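Uncharacterized protein (Staphylococcus aureus subsp. aureus Mu50, PDB 4QXZ) is of unknown function but has a beta-barrel core resembling type VI secretion system proteins, with a two-helix pair attached to it. Local coordinates at residues Glu74-Glu79 and Ser100-Ile105; Ile62-Glu67 and Met112-Glu117; Tyr121-Gln126 and Gln154-Leu159; Ala26-Ile31 and Ile38-Leu43. All blocks are in the same frame, centred on the assembly; numbering follows the deposited sequence.

Contact 1 of 4, residues Glu74-Glu79 and Ser100-Ile105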
# COMPACT_ATOMS: atom_id res chain seq x y z
N GLU A 74 6.72 -21.09 15.90
CA GLU A 74 5.97 -22.35 15.99
C GLU A 74 4.90 -22.48 14.90
O GLU A 74 4.62 -23.60 14.48
CB GLU A 74 5.33 -22.53 17.37
CG GLU A 74 4.63 -23.89 17.51
CD GLU A 74 4.02 -24.13 18.89
OE1 GLU A 74 3.64 -23.14 19.57
OE2 GLU A 74 3.91 -25.32 19.28
N TYR A 75 4.28 -21.37 14.47
CA TYR A 75 3.32 -21.42 13.35
C TYR A 75 4.01 -21.84 12.06
O TYR A 75 3.46 -22.61 11.27
CB TYR A 75 2.63 -20.07 13.13
CG TYR A 75 1.60 -19.68 14.18
CD1 TYR A 75 0.87 -20.65 14.86
CD2 TYR A 75 1.36 -18.34 14.48
CE1 TYR A 75 -0.07 -20.31 15.81
CE2 TYR A 75 0.41 -17.99 15.42
CZ TYR A 75 -0.29 -18.99 16.08
OH TYR A 75 -1.23 -18.70 17.04
N GLN A 76 5.21 -21.31 11.85
CA GLN A 76 5.98 -21.64 10.66
C GLN A 76 6.41 -23.10 10.67
O GLN A 76 6.28 -23.81 9.67
CB GLN A 76 7.19 -20.74 10.56
CG GLN A 76 7.94 -20.82 9.24
CD GLN A 76 9.18 -19.94 9.22
OE1 GLN A 76 9.73 -19.57 10.28
NE2 GLN A 76 9.63 -19.59 8.04
N ASP A 77 6.90 -23.56 11.83
CA ASP A 77 7.41 -24.93 11.96
C ASP A 77 6.34 -26.01 11.77
O ASP A 77 6.62 -27.08 11.26
CB ASP A 77 8.10 -25.14 13.33
CG ASP A 77 9.42 -24.39 13.45
OD1 ASP A 77 9.97 -23.96 12.40
OD2 ASP A 77 9.91 -24.24 14.59
N ASN A 78 5.11 -25.72 12.20
CA ASN A 78 4.00 -26.66 12.07
C ASN A 78 3.22 -26.47 10.78
O ASN A 78 2.27 -27.22 10.53
CB ASN A 78 3.08 -26.49 13.27
CG ASN A 78 3.72 -26.97 14.55
OD1 ASN A 78 4.65 -27.77 14.52
ND2 ASN A 78 3.21 -26.51 15.70
N GLU A 79 3.62 -25.48 9.98
CA GLU A 79 2.83 -25.03 8.82
C GLU A 79 1.35 -24.77 9.17
O GLU A 79 0.45 -25.06 8.39
CB GLU A 79 2.96 -26.03 7.67
CG GLU A 79 4.42 -26.29 7.31
CD GLU A 79 4.61 -26.89 5.93
OE1 GLU A 79 3.81 -26.60 5.02
OE2 GLU A 79 5.59 -27.65 5.76
N SER A 100 -4.12 -18.28 5.86
CA SER A 100 -2.70 -18.15 5.56
C SER A 100 -1.76 -19.02 6.38
O SER A 100 -2.13 -19.60 7.42
CB SER A 100 -2.28 -16.67 5.71
OG SER A 100 -2.31 -16.27 7.06
N THR A 101 -0.51 -19.08 5.88
CA THR A 101 0.61 -19.71 6.58
C THR A 101 1.81 -18.78 6.61
O THR A 101 2.01 -17.96 5.69
CB THR A 101 1.05 -21.01 5.87
OG1 THR A 101 1.27 -20.71 4.49
CG2 THR A 101 -0.03 -22.08 5.96
N VAL A 102 2.63 -18.91 7.65
CA VAL A 102 3.86 -18.12 7.74
C VAL A 102 4.92 -18.66 6.77
O VAL A 102 5.26 -19.85 6.80
CB VAL A 102 4.44 -18.11 9.16
CG1 VAL A 102 5.66 -17.19 9.23
CG2 VAL A 102 3.37 -17.68 10.16
N LYS A 103 5.42 -17.78 5.91
CA LYS A 103 6.37 -18.13 4.86
C LYS A 103 7.82 -17.84 5.26
O LYS A 103 8.71 -18.63 4.97
CB LYS A 103 6.04 -17.33 3.62
CG LYS A 103 6.75 -17.78 2.37
CD LYS A 103 6.47 -16.79 1.25
CE LYS A 103 6.14 -17.50 -0.05
NZ LYS A 103 7.30 -18.27 -0.57
N SER A 104 8.04 -16.70 5.92
CA SER A 104 9.38 -16.34 6.39
C SER A 104 9.32 -15.37 7.58
O SER A 104 8.36 -14.61 7.72
CB SER A 104 10.23 -15.74 5.25
OG SER A 104 9.84 -14.42 4.92
N ILE A 105 10.33 -15.43 8.43
CA ILE A 105 10.45 -14.56 9.60
C ILE A 105 11.85 -13.97 9.63
O ILE A 105 12.84 -14.67 9.39
CB ILE A 105 10.22 -15.31 10.92
CG1 ILE A 105 8.91 -16.10 10.88
CG2 ILE A 105 10.21 -14.36 12.11
CD1 ILE A 105 8.70 -17.01 12.07
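Tyr75 begins the contact, and it does so with the root of its side chain: CB rests 3.9 Å from CG2 of Val102, while the end of the side chain leads off from the strand, and the residue also touches Leu82 and Gln80. Here the helix approaches the strand by a CB rather than by a ring. Gln76 follows and carries most of the contact. Its CB packs against CB of Val102 at 4.1 Å, and the rest of the chain runs out extended, CG anti to the backbone N (chi1 -170°), along residues 102-105. This brings the amide to the classic beta bulge where Lys103 and Ser104 both face Val115. There NE2 makes a weak hydrogen bond to Lys103 O, 3.3 Å long and bent to 129° at the hydrogen. The other end of the amide meets Ile105, whose side chain slides past in the opposite direction; OE1 of Gln76 lies 3.3 Å from CD1 of Ile105. The helix ends in a Schellman motif. Glu79 adopts positive phi there, and its N bonds back to Gln76 O at 3.2 Å. The same residue supplies the last touch, its carbonyl O standing 3.9 Å from CG2 of Thr101. Chemically, then, the end of helix 69-77 is seated on strand 96-107 mainly by apolar packing round buried Val102. The one polar link across the pair is weak, so this packing probably carries more of the contact, with Gln76 setting CB and CG against Val102 and laying its amide against residues 103-105.

Contact 2 of 4, residues Ile62-Glu67 and Met112-Glu117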
# COMPACT_ATOMS: atom_id res chain seq x y z
N ILE A 62 4.32 -7.79 7.45
CA ILE A 62 4.10 -6.91 8.60
C ILE A 62 5.34 -6.84 9.45
O ILE A 62 6.17 -7.75 9.44
CB ILE A 62 2.94 -7.39 9.50
CG1 ILE A 62 3.17 -8.83 9.99
CG2 ILE A 62 1.62 -7.31 8.76
CD1 ILE A 62 2.13 -9.32 10.95
N VAL A 63 5.45 -5.75 10.21
CA VAL A 63 6.49 -5.62 11.22
C VAL A 63 5.84 -5.47 12.58
O VAL A 63 4.98 -4.62 12.77
CB VAL A 63 7.39 -4.40 10.94
CG1 VAL A 63 8.48 -4.28 12.01
CG2 VAL A 63 8.00 -4.52 9.55
N ILE A 64 6.22 -6.34 13.52
CA ILE A 64 5.68 -6.30 14.87
C ILE A 64 6.79 -6.52 15.88
O ILE A 64 7.92 -6.80 15.52
CB ILE A 64 4.58 -7.36 15.07
CG1 ILE A 64 5.10 -8.77 14.74
CG2 ILE A 64 3.35 -7.02 14.24
CD1 ILE A 64 4.16 -9.89 15.17
N SER A 65 6.44 -6.37 17.15
CA SER A 65 7.36 -6.60 18.25
C SER A 65 7.90 -8.03 18.29
O SER A 65 7.15 -8.96 18.04
CB SER A 65 6.66 -6.29 19.57
OG SER A 65 7.36 -6.87 20.65
N ASN A 66 9.14 -8.17 18.72
CA ASN A 66 9.86 -9.43 18.92
C ASN A 66 9.20 -10.32 19.92
O ASN A 66 9.41 -11.50 19.95
CB ASN A 66 11.21 -9.19 19.56
CG ASN A 66 12.09 -10.37 19.53
OD1 ASN A 66 12.02 -11.17 18.63
ND2 ASN A 66 12.95 -10.49 20.50
N GLU A 67 8.47 -9.69 20.80
CA GLU A 67 7.73 -10.37 21.85
C GLU A 67 7.06 -11.66 21.36
O GLU A 67 7.00 -12.65 22.08
CB GLU A 67 6.70 -9.40 22.42
CG GLU A 67 5.86 -9.94 23.57
CD GLU A 67 5.20 -8.84 24.36
OE1 GLU A 67 4.03 -9.04 24.77
OE2 GLU A 67 5.84 -7.79 24.59
N MET A 112 10.16 -7.82 14.63
CA MET A 112 10.28 -8.88 13.67
C MET A 112 9.49 -8.56 12.43
O MET A 112 8.52 -7.86 12.47
CB MET A 112 9.88 -10.22 14.26
CG MET A 112 8.47 -10.31 14.79
SD MET A 112 8.18 -11.62 15.91
CE MET A 112 8.24 -12.93 14.84
N SER A 113 9.93 -9.08 11.31
CA SER A 113 9.23 -8.94 10.03
C SER A 113 8.73 -10.32 9.55
O SER A 113 9.51 -11.27 9.43
CB SER A 113 10.16 -8.33 9.00
OG SER A 113 9.78 -8.75 7.71
N ILE A 114 7.44 -10.41 9.28
CA ILE A 114 6.83 -11.68 8.92
C ILE A 114 6.08 -11.56 7.62
O ILE A 114 5.21 -10.69 7.48
CB ILE A 114 5.83 -12.15 9.99
CG1 ILE A 114 6.45 -12.03 11.39
CG2 ILE A 114 5.40 -13.58 9.72
CD1 ILE A 114 5.44 -12.17 12.49
N VAL A 115 6.41 -12.45 6.69
CA VAL A 115 5.71 -12.59 5.42
C VAL A 115 4.74 -13.77 5.52
O VAL A 115 5.14 -14.85 5.97
CB VAL A 115 6.73 -12.83 4.28
CG1 VAL A 115 6.03 -13.17 2.96
CG2 VAL A 115 7.63 -11.61 4.11
N PHE A 116 3.48 -13.58 5.13
CA PHE A 116 2.49 -14.67 5.09
C PHE A 116 2.06 -14.95 3.68
O PHE A 116 1.94 -14.03 2.89
CB PHE A 116 1.21 -14.31 5.84
CG PHE A 116 1.42 -13.89 7.26
CD1 PHE A 116 1.91 -12.63 7.55
CD2 PHE A 116 1.13 -14.74 8.30
CE1 PHE A 116 2.11 -12.25 8.85
CE2 PHE A 116 1.32 -14.38 9.60
CZ PHE A 116 1.81 -13.12 9.88
N GLU A 117 1.78 -16.22 3.39
CA GLU A 117 1.13 -16.61 2.13
C GLU A 117 -0.39 -16.67 2.35
O GLU A 117 -0.87 -17.49 3.11
CB GLU A 117 1.65 -17.97 1.67
CG GLU A 117 1.18 -18.38 0.27
CD GLU A 117 1.36 -19.88 -0.01
OE1 GLU A 117 2.49 -20.39 0.18
OE2 GLU A 117 0.36 -20.54 -0.42
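Ile62 and Phe116 meet at a ring edge: CD1 of the isoleucine lies 3.6 Å from CE1 of Phe116, close to the ring plane. Ile62 gets there with CG1 in the crowded position between backbone N and carbonyl carbon (chi1 57°), which swings the branch across toward the partner strand. Ile64 repeats the choice, and so does Met112 opposite it. The two side chains run side by side, pointing the same way, with CG1 of Ile64 3.7 Å from CG of Met112. The methionine then bends at chi3, and its SD comes within 3.6 Å of Ser65 O. Ile114 closes the row, its CD1 reaching CD1 of Ile64 at 3.7 Å. The antiparallel backbones that carry this layer are tied by reciprocal bonds in the Ile62-Ile114 and Ile64-Met112 pairs; Ile114 N to Ile62 O, for example, is 3.0 Å. Val63 and Ser113, a non-hydrogen-bonded pair, turn to the other face. Strands 57-65 and 111-121 are thereby stitched into the barrel wall. Strand 96-107 flanks the second on its far side, and helix 69-77 covers the isoleucine-methionine face, setting Phe72 on Ile64, Ile114 and Phe116, and Tyr69 on Met112.

Contact 3 of 4, residues Tyr121-Gln126 and Gln154-Leu159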
# COMPACT_ATOMS: atom_id res chain seq x y z
N TYR A 121 -10.88 -15.04 1.14
CA TYR A 121 -12.20 -15.71 1.09
C TYR A 121 -13.35 -14.79 1.50
O TYR A 121 -13.15 -13.74 2.11
CB TYR A 121 -12.19 -17.04 1.86
CG TYR A 121 -12.21 -16.95 3.36
CD1 TYR A 121 -13.40 -16.86 4.07
CD2 TYR A 121 -11.02 -17.02 4.09
CE1 TYR A 121 -13.41 -16.79 5.47
CE2 TYR A 121 -11.01 -16.95 5.47
CZ TYR A 121 -12.20 -16.84 6.18
OH TYR A 121 -12.15 -16.76 7.58
N THR A 122 -14.57 -15.19 1.12
CA THR A 122 -15.76 -14.43 1.43
C THR A 122 -16.55 -15.22 2.41
O THR A 122 -16.58 -16.45 2.35
CB THR A 122 -16.69 -14.25 0.22
OG1 THR A 122 -15.91 -14.02 -0.95
CG2 THR A 122 -17.63 -13.08 0.44
N LEU A 123 -17.20 -14.52 3.32
CA LEU A 123 -18.00 -15.19 4.30
C LEU A 123 -19.13 -15.90 3.59
O LEU A 123 -19.79 -15.33 2.74
CB LEU A 123 -18.59 -14.20 5.30
CG LEU A 123 -19.13 -14.89 6.57
CD1 LEU A 123 -18.00 -15.59 7.32
CD2 LEU A 123 -19.84 -13.84 7.43
N ARG A 124 -19.33 -17.15 3.95
CA ARG A 124 -20.42 -17.91 3.37
C ARG A 124 -21.78 -17.30 3.66
O ARG A 124 -21.95 -16.56 4.63
CB ARG A 124 -20.40 -19.33 3.93
CG ARG A 124 -20.52 -19.39 5.44
CD ARG A 124 -19.82 -20.62 5.97
NE ARG A 124 -20.73 -21.74 6.18
CZ ARG A 124 -20.35 -22.95 6.57
NH1 ARG A 124 -19.06 -23.23 6.79
NH2 ARG A 124 -21.26 -23.91 6.74
N GLN A 125 -22.74 -17.63 2.81
CA GLN A 125 -24.16 -17.38 3.09
C GLN A 125 -24.57 -18.19 4.32
O GLN A 125 -23.92 -19.19 4.65
CB GLN A 125 -25.03 -17.84 1.92
CG GLN A 125 -24.64 -17.30 0.54
CD GLN A 125 -24.87 -15.81 0.40
OE1 GLN A 125 -25.35 -15.15 1.33
NE2 GLN A 125 -24.53 -15.27 -0.76
N GLN A 126 -25.64 -17.78 4.99
CA GLN A 126 -26.18 -18.55 6.10
C GLN A 126 -25.15 -18.79 7.23
O GLN A 126 -25.24 -19.77 7.97
CB GLN A 126 -26.73 -19.91 5.60
CG GLN A 126 -28.11 -19.89 4.98
CD GLN A 126 -28.20 -19.10 3.69
OE1 GLN A 126 -28.41 -17.88 3.69
NE2 GLN A 126 -28.04 -19.79 2.57
N GLN A 154 -19.12 -11.55 15.40
CA GLN A 154 -18.15 -10.58 14.99
C GLN A 154 -16.83 -11.06 14.39
O GLN A 154 -16.40 -10.55 13.40
CB GLN A 154 -17.86 -9.68 16.15
CG GLN A 154 -19.01 -8.80 16.51
CD GLN A 154 -19.50 -8.00 15.34
OE1 GLN A 154 -18.76 -7.34 14.66
NE2 GLN A 154 -20.76 -8.07 15.11
N SER A 155 -16.19 -12.00 15.04
CA SER A 155 -14.90 -12.53 14.64
C SER A 155 -14.90 -13.45 13.45
O SER A 155 -13.95 -13.56 12.76
CB SER A 155 -14.20 -13.21 15.80
OG SER A 155 -14.93 -14.30 16.29
N LYS A 156 -16.02 -14.10 13.27
CA LYS A 156 -16.29 -15.06 12.20
C LYS A 156 -15.35 -16.21 12.00
O LYS A 156 -14.90 -16.40 10.92
CB LYS A 156 -16.38 -14.28 10.92
CG LYS A 156 -17.48 -13.25 10.96
CD LYS A 156 -17.32 -12.16 9.93
CE LYS A 156 -18.12 -10.90 10.25
NZ LYS A 156 -17.61 -9.70 9.53
N PRO A 157 -15.06 -17.00 13.03
CA PRO A 157 -14.12 -18.11 12.81
C PRO A 157 -14.58 -19.04 11.68
O PRO A 157 -15.79 -19.13 11.39
CB PRO A 157 -14.11 -18.84 14.16
CG PRO A 157 -15.34 -18.39 14.89
CD PRO A 157 -15.67 -17.02 14.37
N LYS A 158 -13.62 -19.70 11.03
CA LYS A 158 -13.93 -20.82 10.13
C LYS A 158 -14.70 -21.85 10.92
O LYS A 158 -14.39 -22.13 12.09
CB LYS A 158 -12.68 -21.49 9.52
CG LYS A 158 -12.10 -20.73 8.34
CD LYS A 158 -11.74 -21.65 7.17
CE LYS A 158 -11.51 -20.88 5.87
NZ LYS A 158 -12.77 -20.30 5.31
N LEU A 159 -15.73 -22.39 10.28
CA LEU A 159 -16.62 -23.33 10.92
C LEU A 159 -16.06 -24.74 10.86
O LEU A 159 -15.26 -25.07 9.97
CB LEU A 159 -18.02 -23.22 10.30
CG LEU A 159 -18.74 -21.88 10.51
CD1 LEU A 159 -20.05 -21.75 9.77
CD2 LEU A 159 -18.95 -21.58 11.98
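Lys158 and Tyr121 form a cation-pi pair, the main feature of this junction between the barrel and the two-helix pair. The ammonium NZ stands 3.5 Å from the centroid of the tyrosine ring and only 8° off its normal, so the charge sits almost squarely over one face. Its neighbour CE adds a CH-pi contact at 4.2 Å from the same centroid. Turns at chi2 and chi4 bend the lysine chain so that its end lies over the ring. The tyrosine hydroxyl is engaged separately, by a hydrogen bond to Asp83, whose other oxygen takes the backbone N of Lys158; one carboxylate thus bonds to both members of the pair and may orient them. Apolar contact is made by Leu123 and Lys156, which cross at about a right angle, CD2 of the leucine 3.9 Å from CD of the lysine. Packing of a methyl on a charged plane is the third kind. Arg124, bent at chi3, holds its guanidinium in a salt bridge with Asp161, and Leu159 lies against one face of it. Helix 127-137 touches both residues through Ser130. The closest approach is CD1 of Leu159 to CZ of Arg124, 3.4 Å, with the methyl directly over the centre of the guanidinium.

Contact 4 of 4, residues Ala26-Ile31 and Ile38-Leu43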
# COMPACT_ATOMS: atom_id res chain seq x y z
N ALA A 26 -1.60 -2.18 5.00
CA ALA A 26 -2.26 -2.97 6.03
C ALA A 26 -2.14 -2.21 7.34
O ALA A 26 -1.04 -2.03 7.84
CB ALA A 26 -1.60 -4.35 6.14
N VAL A 27 -3.27 -1.81 7.91
CA VAL A 27 -3.28 -1.04 9.16
C VAL A 27 -3.78 -1.77 10.42
O VAL A 27 -3.65 -1.25 11.53
CB VAL A 27 -4.04 0.28 8.98
CG1 VAL A 27 -3.22 1.21 8.09
CG2 VAL A 27 -5.41 0.04 8.39
N ARG A 28 -4.35 -2.97 10.26
CA ARG A 28 -4.65 -3.83 11.41
C ARG A 28 -4.53 -5.29 11.07
O ARG A 28 -4.85 -5.73 9.96
CB ARG A 28 -6.05 -3.58 11.96
CG ARG A 28 -6.26 -2.17 12.48
CD ARG A 28 -7.68 -1.96 12.93
NE ARG A 28 -8.00 -2.73 14.12
CZ ARG A 28 -9.17 -2.69 14.73
NH1 ARG A 28 -10.15 -1.92 14.25
NH2 ARG A 28 -9.37 -3.41 15.81
N PHE A 29 -4.09 -6.05 12.06
CA PHE A 29 -3.84 -7.47 11.86
C PHE A 29 -4.39 -8.24 13.03
O PHE A 29 -4.11 -7.89 14.17
CB PHE A 29 -2.35 -7.73 11.74
CG PHE A 29 -2.02 -9.17 11.56
CD1 PHE A 29 -2.41 -9.84 10.40
CD2 PHE A 29 -1.34 -9.87 12.54
CE1 PHE A 29 -2.12 -11.19 10.23
CE2 PHE A 29 -1.03 -11.21 12.37
CZ PHE A 29 -1.42 -11.87 11.22
N GLN A 30 -5.17 -9.27 12.75
CA GLN A 30 -5.72 -10.11 13.81
C GLN A 30 -5.67 -11.57 13.43
O GLN A 30 -5.73 -11.91 12.23
CB GLN A 30 -7.18 -9.74 14.07
CG GLN A 30 -7.44 -8.28 14.36
CD GLN A 30 -8.93 -7.97 14.47
OE1 GLN A 30 -9.75 -8.59 13.78
NE2 GLN A 30 -9.29 -7.02 15.34
N ILE A 31 -5.61 -12.44 14.44
CA ILE A 31 -5.68 -13.89 14.26
C ILE A 31 -6.82 -14.40 15.12
O ILE A 31 -6.96 -14.01 16.31
CB ILE A 31 -4.39 -14.61 14.67
CG1 ILE A 31 -3.20 -13.99 13.91
CG2 ILE A 31 -4.49 -16.11 14.38
CD1 ILE A 31 -1.96 -14.85 13.86
N ILE A 38 -10.11 -13.32 19.23
CA ILE A 38 -9.21 -12.51 18.43
C ILE A 38 -7.96 -12.25 19.23
O ILE A 38 -8.04 -11.79 20.36
CB ILE A 38 -9.83 -11.14 18.09
CG1 ILE A 38 -11.00 -11.31 17.12
CG2 ILE A 38 -8.79 -10.20 17.48
CD1 ILE A 38 -11.88 -10.09 16.96
N ILE A 39 -6.81 -12.53 18.65
CA ILE A 39 -5.59 -11.87 19.10
C ILE A 39 -5.20 -10.82 18.04
O ILE A 39 -4.99 -11.16 16.87
CB ILE A 39 -4.43 -12.85 19.36
CG1 ILE A 39 -4.81 -13.83 20.46
CG2 ILE A 39 -3.18 -12.10 19.80
CD1 ILE A 39 -3.76 -14.92 20.67
N GLU A 40 -5.13 -9.55 18.46
CA GLU A 40 -4.71 -8.46 17.60
C GLU A 40 -3.26 -8.10 17.87
O GLU A 40 -2.86 -7.93 19.02
CB GLU A 40 -5.59 -7.21 17.79
CG GLU A 40 -5.10 -6.01 16.96
CD GLU A 40 -6.18 -5.04 16.52
OE1 GLU A 40 -7.37 -5.25 16.79
OE2 GLU A 40 -5.81 -4.04 15.87
N TYR A 41 -2.47 -7.95 16.82
CA TYR A 41 -1.08 -7.53 16.98
C TYR A 41 -0.91 -6.11 16.47
O TYR A 41 -1.36 -5.78 15.37
CB TYR A 41 -0.14 -8.49 16.25
CG TYR A 41 -0.25 -9.90 16.76
CD1 TYR A 41 -1.21 -10.76 16.26
CD2 TYR A 41 0.58 -10.37 17.76
CE1 TYR A 41 -1.33 -12.06 16.72
CE2 TYR A 41 0.47 -11.67 18.24
CZ TYR A 41 -0.49 -12.50 17.71
OH TYR A 41 -0.61 -13.79 18.17
N GLU A 42 -0.27 -5.27 17.27
CA GLU A 42 -0.03 -3.88 16.92
C GLU A 42 1.07 -3.77 15.84
O GLU A 42 2.22 -4.22 16.03
CB GLU A 42 0.35 -3.08 18.19
CG GLU A 42 0.78 -1.63 17.97
CD GLU A 42 -0.35 -0.70 17.54
OE1 GLU A 42 -1.51 -1.17 17.41
OE2 GLU A 42 -0.08 0.50 17.33
N LEU A 43 0.70 -3.15 14.72
CA LEU A 43 1.54 -3.05 13.55
C LEU A 43 2.51 -1.89 13.65
O LEU A 43 2.11 -0.76 13.94
CB LEU A 43 0.68 -2.92 12.29
CG LEU A 43 -0.21 -4.13 11.91
CD1 LEU A 43 -0.87 -3.92 10.57
CD2 LEU A 43 0.58 -5.41 11.86
O HOH W 1 -3.52 -4.57 14.42
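Leu43 is the bump that wedges into residues 26-29. Its CD1 presses on the backbone itself, 3.3 Å from Ala26 O, beside the classic beta bulge in which Val27 and Arg28 both face Val87. Its other methyl, CD2, packs 3.7 Å from CB of Phe29. On the face of Phe29 the next projections lie alongside one another: Phe29 and Tyr41 point the same way, CD2 of the first 3.8 Å from CD1 of the second. Ile31 then fills in at the edge of the tyrosine ring, CG1 being 3.9 Å from CE1 of Tyr41. The opposite face is largely polar, and its side chains interlock too. Glu40 extends from its strand with CG anti to the backbone N (chi1 176°), placing the carboxylate in the fork between Arg28 and Gln30. Arg28 grips it side-on with two nitrogens, the groups nearly coplanar, NH2 using the syn lone pair of Glu40 OE1 at 2.9 Å. Gln30 NE2 reaches the same oxygen from above the carboxylate plane, at 3.0 Å, so this atom takes two bonds. Ile38 sets its CG2 methyl against the Gln30 chain, nearest CD. Between the backbones a water accepts from Phe29 N and also lies near Glu40 OE2 and 2.7 Å from Tyr41 O. Ile31 and Ile39 bond reciprocally, backbone to backbone. The result is a beta hairpin, whose strand 23-32 also pairs with strands 45-51 and 82-88. Inside the barrel Leu60 of strand 57-65 meets Ala26 and Phe29, while Tyr41 makes edge-to-face contacts with Phe72 of helix 69-77 and with His68 just before it.

Contacts 1, 2 and 4 belong to the barrel and its helix, and contact 3 joins it to the helix pair. Contacts 1 and 2 have centres 11 Å apart and share adjacent strands: Lys103 N and Val115 O approach to 2.9 Å, and Val102 CG1 lies 3.7 Å from Ile114 CG2. Contact 4 is also 11 Å from contact 2, centre to centre, and meets it in the barrel interior, where Phe116 CZ comes 3.7 Å from Phe29 CZ; it touches contact 1 through Ile31 CD1 and Tyr75 CE2, 4.2 Å apart. Contact 3 lies farther off, about 25 Å from contact 2 and 18 Å from contact 4 between centres, yet Ser155 CB packs 3.9 Å from Ile38 CG1.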